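PDB 1K0F: periplasmic zinc-binding protein troA from Treponema pallidum, which binds zinc with high affinity in the periplasm and delivers it to the membrane permease of the TroABC importer for transport into the cytoplasm. Local coordinates for residues 166-171 with 245-249. Coordinates in Å, arbitrary orientation, origin at the centre of the assembly. Residues are numbered along the deposited sequence.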
loop_
_atom_site.group_PDB
_atom_site.type_symbol
_atom_site.label_atom_id
_atom_site.label_comp_id
_atom_site.label_asym_id
_atom_site.label_seq_id
_atom_site.Cartn_x
_atom_site.Cartn_y
_atom_site.Cartn_z
ATOM N N THR A 166 -9.547 7.567 7.147
ATOM C CA THR A 166 -9.774 6.823 5.920
ATOM C C THR A 166 -10.519 5.512 6.134
ATOM O O THR A 166 -10.837 5.144 7.263
ATOM C CB THR A 166 -8.438 6.502 5.256
ATOM O OG1 THR A 166 -7.497 6.134 6.270
ATOM C CG2 THR A 166 -7.914 7.715 4.494
ATOM N N ALA A 167 -10.778 4.813 5.031
ATOM C CA ALA A 167 -11.478 3.527 5.039
ATOM C C ALA A 167 -10.955 2.537 6.097
ATOM O O ALA A 167 -11.739 2.015 6.893
ATOM C CB ALA A 167 -11.401 2.898 3.651
ATOM N N HIS A 168 -9.646 2.264 6.087
ATOM C CA HIS A 168 -9.037 1.355 7.063
ATOM C C HIS A 168 -7.636 1.799 7.522
ATOM O O HIS A 168 -6.998 2.611 6.861
ATOM C CB HIS A 168 -9.038 -0.103 6.529
ATOM C CG HIS A 168 -7.894 -0.449 5.624
ATOM N ND1 HIS A 168 -7.650 0.211 4.440
ATOM C CD2 HIS A 168 -6.975 -1.443 5.692
ATOM C CE1 HIS A 168 -6.632 -0.358 3.817
ATOM N NE2 HIS A 168 -6.207 -1.365 4.554
ATOM N N ASP A 169 -7.184 1.276 8.664
ATOM C CA ASP A 169 -5.882 1.611 9.269
ATOM C C ASP A 169 -4.698 1.215 8.403
ATOM O O ASP A 169 -3.915 0.336 8.770
ATOM C CB ASP A 169 -5.752 0.917 10.635
ATOM C CG ASP A 169 -5.329 1.872 11.748
ATOM O OD1 ASP A 169 -5.137 3.079 11.461
ATOM O OD2 ASP A 169 -5.191 1.403 12.907
ATOM N N ALA A 170 -4.549 1.897 7.276
ATOM C CA ALA A 170 -3.480 1.592 6.346
ATOM C C ALA A 170 -2.540 2.757 6.089
ATOM O O ALA A 170 -1.968 2.856 5.013
ATOM C CB ALA A 170 -4.075 1.115 5.029
ATOM N N PHE A 171 -2.366 3.639 7.058
ATOM C CA PHE A 171 -1.472 4.762 6.833
ATOM C C PHE A 171 -0.647 5.087 8.054
ATOM O O PHE A 171 -0.143 6.193 8.190
ATOM C CB PHE A 171 -2.264 5.992 6.393
ATOM C CG PHE A 171 -2.965 5.820 5.073
ATOM C CD1 PHE A 171 -4.273 5.352 5.025
ATOM C CD2 PHE A 171 -2.328 6.139 3.883
ATOM C CE1 PHE A 171 -4.939 5.202 3.810
ATOM C CE2 PHE A 171 -2.988 5.992 2.657
ATOM C CZ PHE A 171 -4.295 5.523 2.623
ATOM N N LEU A 245 -8.735 7.085 -1.951
ATOM C CA LEU A 245 -7.321 6.862 -1.799
ATOM C C LEU A 245 -6.916 5.436 -2.137
ATOM O O LEU A 245 -7.750 4.518 -2.165
ATOM C CB LEU A 245 -6.898 7.223 -0.379
ATOM C CG LEU A 245 -7.253 8.655 0.037
ATOM C CD1 LEU A 245 -6.606 8.970 1.377
ATOM C CD2 LEU A 245 -6.786 9.635 -1.021
ATOM N N PHE A 246 -5.630 5.266 -2.426
ATOM C CA PHE A 246 -5.092 3.955 -2.742
ATOM C C PHE A 246 -4.522 3.431 -1.451
ATOM O O PHE A 246 -3.573 4.000 -0.925
ATOM C CB PHE A 246 -3.982 4.068 -3.779
ATOM C CG PHE A 246 -4.474 4.425 -5.140
ATOM C CD1 PHE A 246 -5.260 3.533 -5.854
ATOM C CD2 PHE A 246 -4.215 5.672 -5.672
ATOM C CE1 PHE A 246 -5.788 3.882 -7.074
ATOM C CE2 PHE A 246 -4.738 6.033 -6.887
ATOM C CZ PHE A 246 -5.529 5.142 -7.595
ATOM N N SER A 247 -5.107 2.366 -0.925
ATOM C CA SER A 247 -4.609 1.810 0.315
ATOM C C SER A 247 -3.638 0.683 0.019
ATOM O O SER A 247 -2.420 0.879 0.039
ATOM C CB SER A 247 -5.758 1.293 1.174
ATOM O OG SER A 247 -6.904 1.021 0.394
ATOM N N ASP A 248 -4.168 -0.501 -0.263
ATOM C CA ASP A 248 -3.313 -1.639 -0.554
ATOM C C ASP A 248 -3.159 -1.858 -2.051
ATOM O O ASP A 248 -2.255 -2.570 -2.482
ATOM C CB ASP A 248 -3.879 -2.919 0.074
ATOM C CG ASP A 248 -4.479 -2.687 1.456
ATOM O OD1 ASP A 248 -3.868 -1.956 2.263
ATOM O OD2 ASP A 248 -5.565 -3.250 1.732
ATOM N N ALA A 249 -4.042 -1.236 -2.831
ATOM C CA ALA A 249 -4.028 -1.389 -4.286
ATOM C C ALA A 249 -3.715 -0.115 -5.058
ATOM O O ALA A 249 -4.034 0.992 -4.616
ATOM C CB ALA A 249 -5.369 -1.955 -4.764
#
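Thr166, the last residue of strand 163-166, makes the first apolar touch: its CG2 lies 3.6 Å from CD1 of Leu245, which ends strand 240-245. Thr166 CA and Leu245 CA are 8.1 Å apart, too far for paired strands; Leu245 pairs instead with strand 213-217. After the corner at Ala167, His168 brings its ring to the other loop edge-on. Its CE1 is 3.2 Å from Ser247 CB, a tight approach near the ring plane, and its NE2 donates to Asp248 OD1 over 3.3 Å; the N-H...O angle of 130° marks this hydrogen bond as weak. The stronger partner of the imidazole is Glu217, which is hydrogen-bonded to ND1 and also to the hydroxyl of Ser247, itself hydrogen-bonded to Ser219 as well, tying both loops to strand 213-217. Asp169 is the centre of an inverse gamma turn, closed by Ala170 N to His168 O at 2.6 Å; beyond it, Ala170 CB points toward the other loop, 4.2 Å from Ser247 CB and 4.1 Å from Asp248 OD1. Phe171, at the N-cap of helix 172-178, completes the apolar side: CZ is 4.3 Å from Leu245 CB and 3.9 Å from the carbonyl O of Phe246, both met obliquely by the ring. The contact buries 268 Å². His168 and Asp248 are zinc ligands together with His37 and His102, and in this zinc-free, closed structure the four side chains converge on a vacant point: the three-histidine, one-aspartate zinc site of TroA, a member of solute-binding protein family 9.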